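Local coordinates for protein endoribonuclease ToxN (Pectobacterium atrosepticum, PDB 2XDB) that cleaves RNA as the toxic endoribonuclease of a type III toxin-antitoxin system and assembles with its antitoxin RNA, ToxI, into a triangular heterohexamer, at residues A[136-139]-A[140-143]; A[9-12]-A[13-17]; A[91-94]-A[95-98]; A[117-120]-A[121-124]; A[125-128]-A[129-133]. All coordinates share one frame; numbering follows the deposited sequence.

Interaction 1: residues A[136-139]-A[140-143]; sequences RNLV and LQGK. With nucleotides of chain B.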
loop_
_atom_site.group_PDB
_atom_site.type_symbol
_atom_site.label_atom_id
_atom_site.label_comp_id
_atom_site.label_asym_id
_atom_site.label_seq_id
_atom_site.Cartn_x
_atom_site.Cartn_y
_atom_site.Cartn_z
ATOM N N ARG A 136 -4.954 2.731 11.858
ATOM C CA ARG A 136 -3.810 2.987 12.723
ATOM C C ARG A 136 -4.278 3.327 14.136
ATOM O O ARG A 136 -3.683 2.880 15.108
ATOM C CB ARG A 136 -2.946 4.099 12.131
ATOM C CG ARG A 136 -1.818 4.601 12.991
ATOM C CD ARG A 136 -1.101 5.755 12.265
ATOM N NE ARG A 136 0.037 6.255 13.016
ATOM C CZ ARG A 136 -0.032 7.222 13.922
ATOM N NH1 ARG A 136 -1.187 7.816 14.172
ATOM N NH2 ARG A 136 1.060 7.598 14.578
ATOM N N ASN A 137 -5.355 4.096 14.255
ATOM C CA ASN A 137 -5.880 4.421 15.576
ATOM C C ASN A 137 -6.238 3.162 16.360
ATOM O O ASN A 137 -5.807 2.983 17.494
ATOM C CB ASN A 137 -7.094 5.330 15.469
ATOM C CG ASN A 137 -6.723 6.734 15.100
ATOM O OD1 ASN A 137 -5.596 7.166 15.344
ATOM N ND2 ASN A 137 -7.669 7.468 14.506
ATOM N N LEU A 138 -7.018 2.286 15.738
ATOM C CA LEU A 138 -7.370 1.022 16.356
ATOM C C LEU A 138 -6.128 0.238 16.755
ATOM O O LEU A 138 -6.092 -0.364 17.830
ATOM C CB LEU A 138 -8.256 0.198 15.430
ATOM C CG LEU A 138 -9.629 0.839 15.159
ATOM C CD1 LEU A 138 -10.516 -0.040 14.308
ATOM C CD2 LEU A 138 -10.319 1.131 16.457
ATOM N N VAL A 139 -5.096 0.251 15.917
ATOM C CA VAL A 139 -3.912 -0.524 16.257
ATOM C C VAL A 139 -3.185 0.095 17.459
ATOM O O VAL A 139 -2.719 -0.627 18.340
ATOM C CB VAL A 139 -2.989 -0.765 15.040
ATOM C CG1 VAL A 139 -1.653 -1.318 15.472
ATOM C CG2 VAL A 139 -3.632 -1.732 14.085
ATOM N N LEU A 140 -3.121 1.423 17.520
ATOM C CA LEU A 140 -2.541 2.088 18.686
ATOM C C LEU A 140 -3.279 1.717 19.941
ATOM O O LEU A 140 -2.675 1.598 20.999
ATOM C CB LEU A 140 -2.596 3.606 18.575
ATOM C CG LEU A 140 -1.738 4.244 17.504
ATOM C CD1 LEU A 140 -1.450 5.666 17.925
ATOM C CD2 LEU A 140 -0.464 3.456 17.326
ATOM N N GLN A 141 -4.595 1.574 19.834
ATOM C CA GLN A 141 -5.426 1.336 21.015
ATOM C C GLN A 141 -5.395 -0.116 21.441
ATOM O O GLN A 141 -6.039 -0.489 22.417
ATOM C CB GLN A 141 -6.876 1.715 20.748
ATOM C CG GLN A 141 -7.102 3.176 20.530
ATOM C CD GLN A 141 -8.551 3.473 20.307
ATOM O OE1 GLN A 141 -9.101 3.185 19.245
ATOM N NE2 GLN A 141 -9.195 4.035 21.316
ATOM N N GLY A 142 -4.661 -0.935 20.699
ATOM C CA GLY A 142 -4.602 -2.348 20.987
ATOM C C GLY A 142 -5.885 -3.070 20.624
ATOM O O GLY A 142 -6.169 -4.128 21.174
ATOM N N LYS A 143 -6.657 -2.511 19.695
ATOM C CA LYS A 143 -7.938 -3.097 19.337
ATOM C C LYS A 143 -7.884 -3.962 18.084
ATOM O O LYS A 143 -8.855 -4.640 17.762
ATOM C CB LYS A 143 -8.999 -2.014 19.158
ATOM C CG LYS A 143 -9.637 -1.503 20.444
ATOM C CD LYS A 143 -10.671 -0.423 20.115
ATOM C CE LYS A 143 -11.470 -0.005 21.332
ATOM N NZ LYS A 143 -10.583 0.425 22.438
ATOM P P U B 21 -11.452 6.949 15.272
ATOM O OP1 U B 21 -11.714 6.804 13.811
ATOM O OP2 U B 21 -10.325 6.197 15.880
ATOM O "O5'" U B 21 -11.322 8.495 15.624
ATOM C "C5'" U B 21 -11.123 8.926 16.966
ATOM C "C4'" U B 21 -11.874 10.199 17.294
ATOM O "O4'" U B 21 -11.508 11.265 16.371
ATOM C "C3'" U B 21 -13.400 10.118 17.267
ATOM O "O3'" U B 21 -13.924 10.948 18.306
ATOM C "C2'" U B 21 -13.736 10.755 15.921
ATOM O "O2'" U B 21 -15.047 11.264 15.828
ATOM C "C1'" U B 21 -12.690 11.866 15.870
ATOM N N1 U B 21 -12.425 12.567 14.577
ATOM C C2 U B 21 -12.871 12.076 13.356
ATOM O O2 U B 21 -13.514 11.049 13.217
ATOM N N3 U B 21 -12.531 12.848 12.267
ATOM C C4 U B 21 -11.810 14.029 12.251
ATOM O O4 U B 21 -11.587 14.605 11.182
ATOM C C5 U B 21 -11.385 14.470 13.543
ATOM C C6 U B 21 -11.700 13.742 14.621
#
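Leu138 O and Val139 O are taken up by the chain as it turns back on itself at Gly142, giving a Schellman motif at the C-terminal end of helix 125-140. Lys143 N reaches back to Leu138 O (2.9 Å), Gln141 N adding a weak second bond, and, nested inside, Gly142 N reaches Val139 O (3.1 Å). The Gly142 donor stands above the carbonyl plane. Gly142 has a positive phi of 72°, which glycine adopts easily. One turn earlier the bonds are ordinary helical ones, Leu140 N to Arg136 O and Gln141 N to Asn137 O.

The side chains fall into two groups. Leu138 CD2 lies against the oxygen of Gln141, 3.7 Å from OE1, and also meets CD of Lys143 at 4.0 Å; Leu138 and Lys143 each pack on a uracil base of the bound RNA. On another flank, Leu140 CD1 sits over a face of the Arg136 guanidinium, offset toward its rim. Arg136 is stretched out, CG anti to its amide nitrogen (chi1 173°), and its NE forms a salt bridge with Glu154. Asn137 ND2 donates a weak bond to OP2 of U21 in RNA chain B (3.2 Å), so this helix end probably contributes to gripping ToxI.

Helix 150-156 covers Val139 and Leu140, through Phe150 and Ser151, while strand 35-42 meets Arg136 through Leu40 and Ile42.

Interaction 2: residues A[9-12]-A[13-17]; sequences KYIE and YLKEF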
loop_
_atom_site.group_PDB
_atom_site.type_symbol
_atom_site.label_atom_id
_atom_site.label_comp_id
_atom_site.label_asym_id
_atom_site.label_seq_id
_atom_site.Cartn_x
_atom_site.Cartn_y
_atom_site.Cartn_z
ATOM N N LYS A 9 16.556 -2.176 0.044
ATOM C CA LYS A 9 17.379 -1.954 1.222
ATOM C C LYS A 9 16.503 -1.462 2.370
ATOM O O LYS A 9 16.579 -1.979 3.482
ATOM C CB LYS A 9 18.510 -0.968 0.909
ATOM C CG LYS A 9 19.065 -1.115 -0.508
ATOM C CD LYS A 9 18.065 -0.574 -1.554
ATOM C CE LYS A 9 18.233 -1.210 -2.940
ATOM N NZ LYS A 9 17.322 -0.590 -3.947
ATOM N N TYR A 10 15.649 -0.483 2.076
ATOM C CA TYR A 10 14.705 0.050 3.048
ATOM C C TYR A 10 13.701 -1.004 3.522
ATOM O O TYR A 10 13.467 -1.153 4.719
ATOM C CB TYR A 10 13.964 1.258 2.473
ATOM C CG TYR A 10 13.124 1.983 3.494
ATOM C CD1 TYR A 10 13.717 2.714 4.508
ATOM C CD2 TYR A 10 11.741 1.935 3.448
ATOM C CE1 TYR A 10 12.954 3.376 5.445
ATOM C CE2 TYR A 10 10.970 2.602 4.377
ATOM C CZ TYR A 10 11.578 3.312 5.375
ATOM O OH TYR A 10 10.817 3.972 6.309
ATOM N N ILE A 11 13.099 -1.736 2.591
ATOM C CA ILE A 11 12.186 -2.802 2.973
ATOM C C ILE A 11 12.895 -3.823 3.871
ATOM O O ILE A 11 12.355 -4.256 4.896
ATOM C CB ILE A 11 11.629 -3.535 1.759
ATOM C CG1 ILE A 11 10.693 -2.631 0.963
ATOM C CG2 ILE A 11 10.879 -4.775 2.203
ATOM C CD1 ILE A 11 9.378 -2.357 1.639
ATOM N N GLU A 12 14.107 -4.213 3.489
ATOM C CA GLU A 12 14.840 -5.190 4.278
ATOM C C GLU A 12 15.090 -4.635 5.676
ATOM O O GLU A 12 15.002 -5.352 6.672
ATOM C CB GLU A 12 16.155 -5.592 3.601
ATOM C CG GLU A 12 15.998 -6.214 2.206
ATOM C CD GLU A 12 15.080 -7.438 2.181
ATOM O OE1 GLU A 12 14.356 -7.619 1.174
ATOM O OE2 GLU A 12 15.083 -8.219 3.161
ATOM N N TYR A 13 15.392 -3.350 5.762
ATOM C CA TYR A 13 15.668 -2.765 7.064
ATOM C C TYR A 13 14.416 -2.830 7.944
ATOM O O TYR A 13 14.446 -3.418 9.022
ATOM C CB TYR A 13 16.228 -1.351 6.912
ATOM C CG TYR A 13 16.274 -0.553 8.185
ATOM C CD1 TYR A 13 17.158 -0.882 9.198
ATOM C CD2 TYR A 13 15.439 0.547 8.367
ATOM C CE1 TYR A 13 17.210 -0.145 10.365
ATOM C CE2 TYR A 13 15.479 1.285 9.524
ATOM C CZ TYR A 13 16.370 0.931 10.520
ATOM O OH TYR A 13 16.418 1.663 11.678
ATOM N N LEU A 14 13.302 -2.281 7.472
ATOM C CA LEU A 14 12.061 -2.389 8.238
ATOM C C LEU A 14 11.715 -3.866 8.545
ATOM O O LEU A 14 11.232 -4.187 9.636
ATOM C CB LEU A 14 10.893 -1.689 7.528
ATOM C CG LEU A 14 11.016 -0.209 7.157
ATOM C CD1 LEU A 14 9.766 0.267 6.401
ATOM C CD2 LEU A 14 11.260 0.666 8.388
ATOM N N LYS A 15 11.963 -4.763 7.593
ATOM C CA LYS A 15 11.693 -6.188 7.835
ATOM C C LYS A 15 12.425 -6.725 9.068
ATOM O O LYS A 15 11.969 -7.673 9.693
ATOM C CB LYS A 15 12.026 -7.044 6.614
ATOM C CG LYS A 15 10.856 -7.279 5.685
ATOM C CD LYS A 15 11.321 -7.863 4.356
ATOM C CE LYS A 15 10.139 -8.216 3.457
ATOM N NZ LYS A 15 9.198 -9.155 4.132
ATOM N N GLU A 16 13.553 -6.118 9.425
ATOM C CA GLU A 16 14.243 -6.517 10.645
ATOM C C GLU A 16 13.340 -6.391 11.861
ATOM O O GLU A 16 13.422 -7.199 12.779
ATOM C CB GLU A 16 15.491 -5.675 10.877
ATOM C CG GLU A 16 16.590 -5.879 9.873
ATOM C CD GLU A 16 17.768 -4.966 10.137
ATOM O OE1 GLU A 16 17.984 -4.592 11.312
ATOM O OE2 GLU A 16 18.475 -4.617 9.168
ATOM N N PHE A 17 12.480 -5.374 11.863
ATOM C CA PHE A 17 11.684 -5.031 13.043
ATOM C C PHE A 17 10.290 -5.621 13.019
ATOM O O PHE A 17 9.708 -5.893 14.064
ATOM C CB PHE A 17 11.589 -3.521 13.185
ATOM C CG PHE A 17 12.908 -2.865 13.337
ATOM C CD1 PHE A 17 13.523 -2.809 14.571
ATOM C CD2 PHE A 17 13.550 -2.321 12.246
ATOM C CE1 PHE A 17 14.751 -2.208 14.716
ATOM C CE2 PHE A 17 14.784 -1.719 12.381
ATOM C CZ PHE A 17 15.382 -1.661 13.616
#
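The Tyr10 ring has Leu14 over one face, one helical turn on: Leu14 CG stands 4.2 Å from the ring centroid and 21° off the normal, a CH-pi contact displaced toward the rim on the CE2 and CZ side. Phe160 joins this ring edge-to-face. The Tyr13 ring takes the carbonyl oxygen of Tyr10 at its edge, near its plane, and also meets Phe160, the two planes at about 60°. Farther along, Tyr13 CE1 lies in the plane of the Phe17 ring, at its edge. Both tyrosines have CG turned opposite the amide nitrogen (chi1 -171° in Tyr10), which swings both rings forward along the helix, the Tyr10 ring to Leu14.

The other flank is carried by Lys15, whose methylene chain runs obliquely across Ile11: CE comes 3.7 Å from Ile11 CG2. Glu12 lies alongside Lys15 and points the same way, yet the charges do not meet, with Glu12 OE2 6.0 Å from Lys15 NZ. The ammonium is used instead by Val21 O and Asn23 OD1, and the side chain packs on an adenine base of the RNA. Main-chain bonds run beneath, Leu14 N to Tyr10 O at 3.0 Å and Lys15 N to Ile11 O at 2.8 Å.

Ile11 and Leu14 pack on Ile90 of strand 80-91 while Lys9, Glu12 and Glu16 are exposed, the pattern of an amphipathic helix. Both phenol hydroxyls have carbonyl partners: Tyr10 OH, on the buried side, bonds to Pro91 O, and Tyr13 OH, nearer the surface, to Lys156 O, fastening the helix to two other parts of the chain.

Interaction 3: residues A[91-94]-A[95-98]; sequences PIIE and AEVS. With SO4 (sulfate ion), chain C.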
loop_
_atom_site.group_PDB
_atom_site.type_symbol
_atom_site.label_atom_id
_atom_site.label_comp_id
_atom_site.label_asym_id
_atom_site.label_seq_id
_atom_site.Cartn_x
_atom_site.Cartn_y
_atom_site.Cartn_z
ATOM N N PRO A 91 5.601 3.369 7.154
ATOM C CA PRO A 91 6.060 4.752 7.062
ATOM C C PRO A 91 7.247 4.769 6.113
ATOM O O PRO A 91 7.976 3.783 6.076
ATOM C CB PRO A 91 6.511 5.056 8.482
ATOM C CG PRO A 91 6.925 3.724 9.033
ATOM C CD PRO A 91 6.037 2.707 8.395
ATOM N N ILE A 92 7.424 5.830 5.335
ATOM C CA ILE A 92 8.517 5.860 4.369
ATOM C C ILE A 92 9.416 7.075 4.523
ATOM O O ILE A 92 9.032 8.085 5.100
ATOM C CB ILE A 92 8.011 5.814 2.918
ATOM C CG1 ILE A 92 7.110 7.014 2.620
ATOM C CG2 ILE A 92 7.268 4.526 2.662
ATOM C CD1 ILE A 92 7.842 8.183 2.009
ATOM N N ILE A 93 10.625 6.940 4.005
ATOM C CA ILE A 93 11.581 8.025 3.865
ATOM C C ILE A 93 11.564 8.424 2.388
ATOM O O ILE A 93 11.642 7.561 1.512
ATOM C CB ILE A 93 12.978 7.507 4.208
ATOM C CG1 ILE A 93 13.051 7.108 5.670
ATOM C CG2 ILE A 93 14.027 8.535 3.912
ATOM C CD1 ILE A 93 14.356 6.429 6.017
ATOM N N GLU A 94 11.468 9.713 2.088
ATOM C CA GLU A 94 11.293 10.115 0.682
ATOM C C GLU A 94 12.411 9.657 -0.257
ATOM O O GLU A 94 12.148 9.299 -1.401
ATOM C CB GLU A 94 11.050 11.618 0.553
ATOM C CG GLU A 94 10.002 12.110 1.529
ATOM C CD GLU A 94 9.042 13.120 0.938
ATOM O OE1 GLU A 94 8.881 13.164 -0.304
ATOM O OE2 GLU A 94 8.430 13.861 1.735
ATOM N N ALA A 95 13.649 9.657 0.227
ATOM C CA ALA A 95 14.779 9.211 -0.584
ATOM C C ALA A 95 14.771 7.719 -0.896
ATOM O O ALA A 95 15.458 7.292 -1.815
ATOM C CB ALA A 95 16.099 9.589 0.072
ATOM N N GLU A 96 14.029 6.921 -0.127
ATOM C CA GLU A 96 14.005 5.478 -0.364
ATOM C C GLU A 96 12.787 5.055 -1.191
ATOM O O GLU A 96 12.494 3.864 -1.356
ATOM C CB GLU A 96 14.040 4.722 0.954
ATOM C CG GLU A 96 15.280 4.983 1.779
ATOM C CD GLU A 96 16.556 4.904 0.969
ATOM O OE1 GLU A 96 17.461 5.735 1.206
ATOM O OE2 GLU A 96 16.658 4.021 0.097
ATOM N N VAL A 97 12.100 6.047 -1.740
ATOM C CA VAL A 97 10.831 5.830 -2.400
ATOM C C VAL A 97 10.843 6.463 -3.779
ATOM O O VAL A 97 11.585 7.396 -4.022
ATOM C CB VAL A 97 9.729 6.448 -1.561
ATOM C CG1 VAL A 97 8.823 7.314 -2.400
ATOM C CG2 VAL A 97 8.989 5.360 -0.810
ATOM N N SER A 98 10.023 5.968 -4.694
ATOM C CA SER A 98 10.139 6.453 -6.058
ATOM C C SER A 98 8.862 6.297 -6.879
ATOM O O SER A 98 8.359 5.184 -7.039
ATOM C CB SER A 98 11.298 5.739 -6.743
ATOM O OG SER A 98 11.476 6.232 -8.051
HETATM S S SO4 C . 11.513 12.941 4.319
HETATM O O1 SO4 C . 12.032 13.561 5.533
HETATM O O2 SO4 C . 10.709 13.925 3.602
HETATM O O3 SO4 C . 12.624 12.507 3.474
HETATM O O4 SO4 C . 10.683 11.791 4.671
#
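Ile92 and Val97 meet with their side chains at about a right angle, Val97 CG2 pressing against Ile92 CB at 3.9 Å and against its CG2 at 4.0 Å. These are the nearest atoms of the isoleucine, which places CG1 between the amide nitrogen and the carbonyl carbon (chi1 60°); CD1 is slightly farther off. Both residues turn into the sheet, where Ile6 and Leu48 pack on them.

Ile93 and Glu96 form the second pair, with the CG methylene of Glu96 set 4.2 Å from Ile93 CB. Both lean on Phe160, and the carboxylate of Glu96 continues to Ser7, where OE2 bonds to the hydroxyl. Ala95, at the outer corner of the turn, only grazes Ile93.

The backbone beneath is a short 3-10 turn linking strands 80-91 and 97-99. Glu96 N bonds to Ile93 O (3.0 Å) and Val97 N to Glu94 O (3.3 Å). Each donor sits well above the plane of its carbonyl, 65° out of it for Val97 N, as tight i to i+3 bonding tends to require.

On the outer side of the turn, Glu94 N offers weak bonds to two oxygens of a sulfate, O3 at 3.3 Å and O4 at 3.4 Å. The ion probably came from the crystallisation liquor, and the modelled approach of the Glu94 side chain to it is doubtful. Lys46 forms a salt bridge with Glu94 OE2. The turn therefore sorts its chemistry: Ile92 and Val97 go to the sheet, Ile93 to Tyr10 and Phe160, and the acidic ends are answered by a lysine and a serine.

Interaction 4: residues A[117-120]-A[121-124]; sequences QLQF and IRAN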
loop_
_atom_site.group_PDB
_atom_site.type_symbol
_atom_site.label_atom_id
_atom_site.label_comp_id
_atom_site.label_asym_id
_atom_site.label_seq_id
_atom_site.Cartn_x
_atom_site.Cartn_y
_atom_site.Cartn_z
ATOM N N GLN A 117 -6.994 1.357 -12.284
ATOM C CA GLN A 117 -6.856 1.421 -10.847
ATOM C C GLN A 117 -6.840 2.867 -10.341
ATOM O O GLN A 117 -7.533 3.205 -9.365
ATOM C CB GLN A 117 -5.604 0.669 -10.409
ATOM C CG GLN A 117 -5.766 -0.834 -10.413
ATOM C CD GLN A 117 -4.467 -1.551 -10.084
ATOM O OE1 GLN A 117 -3.393 -1.125 -10.507
ATOM N NE2 GLN A 117 -4.559 -2.648 -9.329
ATOM N N LEU A 118 -6.048 3.713 -11.004
ATOM C CA LEU A 118 -5.852 5.098 -10.564
ATOM C C LEU A 118 -7.198 5.803 -10.512
ATOM O O LEU A 118 -7.518 6.504 -9.553
ATOM C CB LEU A 118 -4.934 5.843 -11.529
ATOM C CG LEU A 118 -3.943 6.877 -11.008
ATOM C CD1 LEU A 118 -3.800 7.990 -12.020
ATOM C CD2 LEU A 118 -4.359 7.437 -9.673
ATOM N N GLN A 119 -7.993 5.605 -11.554
ATOM C CA GLN A 119 -9.241 6.330 -11.658
ATOM C C GLN A 119 -10.157 5.915 -10.532
ATOM O O GLN A 119 -10.917 6.724 -10.010
ATOM C CB GLN A 119 -9.919 6.087 -12.999
ATOM C CG GLN A 119 -11.053 7.057 -13.267
ATOM C CD GLN A 119 -11.957 6.590 -14.380
ATOM O OE1 GLN A 119 -11.508 5.946 -15.336
ATOM N NE2 GLN A 119 -13.240 6.910 -14.269
ATOM N N PHE A 120 -10.092 4.648 -10.150
ATOM C CA PHE A 120 -10.941 4.194 -9.063
ATOM C C PHE A 120 -10.429 4.733 -7.727
ATOM O O PHE A 120 -11.187 5.309 -6.945
ATOM C CB PHE A 120 -11.028 2.683 -9.038
ATOM C CG PHE A 120 -11.946 2.169 -7.990
ATOM C CD1 PHE A 120 -11.447 1.595 -6.836
ATOM C CD2 PHE A 120 -13.310 2.284 -8.140
ATOM C CE1 PHE A 120 -12.295 1.133 -5.861
ATOM C CE2 PHE A 120 -14.162 1.819 -7.176
ATOM C CZ PHE A 120 -13.654 1.241 -6.033
ATOM N N ILE A 121 -9.135 4.545 -7.482
ATOM C CA ILE A 121 -8.485 5.091 -6.299
ATOM C C ILE A 121 -8.730 6.598 -6.123
ATOM O O ILE A 121 -9.094 7.055 -5.043
ATOM C CB ILE A 121 -6.978 4.854 -6.356
ATOM C CG1 ILE A 121 -6.662 3.363 -6.223
ATOM C CG2 ILE A 121 -6.303 5.658 -5.295
ATOM C CD1 ILE A 121 -5.227 3.020 -6.456
ATOM N N ARG A 122 -8.514 7.373 -7.178
ATOM C CA ARG A 122 -8.717 8.811 -7.088
ATOM C C ARG A 122 -10.158 9.165 -6.702
ATOM O O ARG A 122 -10.386 10.012 -5.860
ATOM C CB ARG A 122 -8.347 9.487 -8.396
ATOM C CG ARG A 122 -8.741 10.950 -8.440
ATOM C CD ARG A 122 -8.349 11.619 -9.765
ATOM N NE ARG A 122 -9.244 11.275 -10.869
ATOM C CZ ARG A 122 -8.876 10.513 -11.894
ATOM N NH1 ARG A 122 -9.728 10.237 -12.868
ATOM N NH2 ARG A 122 -7.644 10.028 -11.948
ATOM N N ALA A 123 -11.127 8.498 -7.308
ATOM C CA ALA A 123 -12.523 8.749 -6.997
ATOM C C ALA A 123 -12.846 8.348 -5.569
ATOM O O ALA A 123 -13.851 8.768 -5.016
ATOM C CB ALA A 123 -13.435 8.001 -7.982
ATOM N N ASN A 124 -11.994 7.536 -4.966
ATOM C CA ASN A 124 -12.214 7.119 -3.588
ATOM C C ASN A 124 -11.105 7.524 -2.629
ATOM O O ASN A 124 -11.000 6.972 -1.529
ATOM C CB ASN A 124 -12.382 5.615 -3.531
ATOM C CG ASN A 124 -13.680 5.175 -4.109
ATOM O OD1 ASN A 124 -14.719 5.322 -3.476
ATOM N ND2 ASN A 124 -13.642 4.640 -5.328
#
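Phe120 O receives two bonds from Asn124, one from the side-chain nitrogen ND2 (3.0 Å, N-H...O 152°) and a weak one from the backbone N (3.1 Å), which is shared with a nearer acceptor, Ile121 O at 2.9 Å. ND2 approaches from above the carbonyl plane. The same nitrogen lies over one face of the Phe120 ring, 3.4 Å above its plane and toward the rim, with amide and ring planes 51° apart. Asn124 occupies the N-cap position of helix 125-140, yet its side chain makes no capping bond there; its amide closes the helix behind it instead.

Earlier carbonyls are paired in the usual helical way: Gln117 O takes Ile121 N, Leu118 O takes Arg122 N, and Gln119 O takes Ala123 N at 3.2 Å. Gln117 NE2 finds its acceptor in Leu81 O. On the outer side, the Gln119 amide and the Arg122 guanidinium are nearly parallel, 8° apart. Their contact is through carbon, Arg122 NH1 lying 3.5 Å from Gln119 CG, and a cobalt ion lies about 4 Å from the Gln119 side chain.

Helix 109-123 rests here on strand 69-73, through Leu71 and His72 against Phe120 and Phe69 against Asn124, while Phe3 of strand 3-6 meets Gln117 and Leu118.

Interaction 5: residues A[125-128]-A[129-133]; sequences SDKI and ASKSD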
loop_
_atom_site.group_PDB
_atom_site.type_symbol
_atom_site.label_atom_id
_atom_site.label_comp_id
_atom_site.label_asym_id
_atom_site.label_seq_id
_atom_site.Cartn_x
_atom_site.Cartn_y
_atom_site.Cartn_z
ATOM N N SER A 125 -10.277 8.483 -3.033
ATOM C CA SER A 125 -9.114 8.815 -2.236
ATOM C C SER A 125 -9.464 9.106 -0.765
ATOM O O SER A 125 -8.731 8.711 0.137
ATOM C CB SER A 125 -8.356 9.968 -2.863
ATOM O OG SER A 125 -8.994 11.175 -2.538
ATOM N N ASP A 126 -10.588 9.762 -0.512
ATOM C CA ASP A 126 -10.929 10.120 0.863
ATOM C C ASP A 126 -11.321 8.910 1.700
ATOM O O ASP A 126 -10.923 8.776 2.861
ATOM C CB ASP A 126 -12.022 11.185 0.894
ATOM C CG ASP A 126 -11.529 12.535 0.400
ATOM O OD1 ASP A 126 -10.303 12.790 0.466
ATOM O OD2 ASP A 126 -12.364 13.346 -0.059
ATOM N N LYS A 127 -12.106 8.025 1.106
ATOM C CA LYS A 127 -12.452 6.788 1.774
ATOM C C LYS A 127 -11.175 6.061 2.181
ATOM O O LYS A 127 -11.047 5.590 3.310
ATOM C CB LYS A 127 -13.289 5.919 0.852
ATOM C CG LYS A 127 -13.817 4.688 1.512
ATOM C CD LYS A 127 -14.883 4.038 0.650
ATOM C CE LYS A 127 -15.977 5.018 0.281
ATOM N NZ LYS A 127 -17.074 4.304 -0.415
ATOM N N ILE A 128 -10.217 6.004 1.262
ATOM C CA ILE A 128 -8.971 5.309 1.516
ATOM C C ILE A 128 -8.184 5.924 2.666
ATOM O O ILE A 128 -7.703 5.213 3.541
ATOM C CB ILE A 128 -8.095 5.251 0.272
ATOM C CG1 ILE A 128 -8.757 4.366 -0.787
ATOM C CG2 ILE A 128 -6.719 4.713 0.646
ATOM C CD1 ILE A 128 -8.160 4.522 -2.192
ATOM N N ALA A 129 -8.065 7.247 2.672
ATOM C CA ALA A 129 -7.339 7.927 3.737
ATOM C C ALA A 129 -8.045 7.761 5.078
ATOM O O ALA A 129 -7.415 7.653 6.121
ATOM C CB ALA A 129 -7.154 9.406 3.402
ATOM N N SER A 130 -9.366 7.740 5.046
ATOM C CA SER A 130 -10.125 7.645 6.275
ATOM C C SER A 130 -9.999 6.255 6.878
ATOM O O SER A 130 -9.889 6.103 8.087
ATOM C CB SER A 130 -11.579 7.994 6.024
ATOM O OG SER A 130 -12.365 7.552 7.114
ATOM N N LYS A 131 -10.006 5.231 6.033
ATOM C CA LYS A 131 -9.779 3.879 6.523
ATOM C C LYS A 131 -8.380 3.745 7.107
ATOM O O LYS A 131 -8.197 3.073 8.111
ATOM C CB LYS A 131 -9.984 2.856 5.419
ATOM C CG LYS A 131 -11.429 2.616 5.065
ATOM C CD LYS A 131 -11.536 1.811 3.794
ATOM C CE LYS A 131 -12.976 1.535 3.447
ATOM N NZ LYS A 131 -13.456 0.406 4.260
ATOM N N SER A 132 -7.395 4.388 6.483
ATOM C CA SER A 132 -6.020 4.279 6.956
ATOM C C SER A 132 -5.898 4.871 8.349
ATOM O O SER A 132 -5.294 4.278 9.235
ATOM C CB SER A 132 -5.055 4.974 6.001
ATOM O OG SER A 132 -5.083 4.355 4.728
ATOM N N ASP A 133 -6.495 6.041 8.535
ATOM C CA ASP A 133 -6.433 6.743 9.801
ATOM C C ASP A 133 -7.077 5.908 10.900
ATOM O O ASP A 133 -6.532 5.788 11.998
ATOM C CB ASP A 133 -7.126 8.103 9.689
ATOM C CG ASP A 133 -6.991 8.945 10.960
ATOM O OD1 ASP A 133 -5.893 8.970 11.553
ATOM O OD2 ASP A 133 -7.983 9.594 11.365
#
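Ile128 O is held by two donors of Ser132, the hydroxyl OG at 3.0 Å and the backbone N at 3.1 Å, which reach it from opposite faces of the carbonyl plane. With OG beside its own amide nitrogen (chi1 -62°), the serine folds its buried hydroxyl back onto the preceding turn. Ile128 itself points its branched side chain out of the helix into the hydrophobic layer, against Val39, Phe69 and Ile84.

That layer is where helix 125-140 lies on the antiparallel sheet of the ToxN fold, a family placed in the SH3 clan; the strands that meet this helix are 35-42, 69-73 and 80-91.

Ala129 comes next round the helix. Its methyl lies beside Ser125 O at 3.7 Å, and its N bonds to that same oxygen at 3.0 Å. Lys127 runs alongside Lys131 in the same direction, Lys127 CG meeting Lys131 CE at 3.8 Å, while Lys131 N bonds to Lys127 O in the usual helical way. Both lysine side chains touch Phe69. Lys131 spends its ammonium on the carbonyls of Glu63 and Ser65, fixing the loop before strand 69-73 to the helix.

Overall arrangement
From the N terminus the order is interaction 2, 3, 4, 5 and 1, in series: each is local, and none nests in or crosses another. Interaction 2 lies within helix 8-17, which lies against interaction 3, where Tyr10 packs on Ile93 and Glu96. Interaction 3 closes the turn from strand 80-91 to edge strand 97-99. Interaction 4 ends helix 109-123, and interaction 5 starts helix 125-140; they touch where Ile121 CG2 meets Ile128 CD1. Interaction 1 finishes that second helix on the RNA. Interactions 2 and 4 lie on opposite sides of the chain's centre; helix 8-17 packs on strand 80-91, helix 109-123 on 69-73 and 3-6, helix 125-140 on 35-42, 69-73 and 80-91.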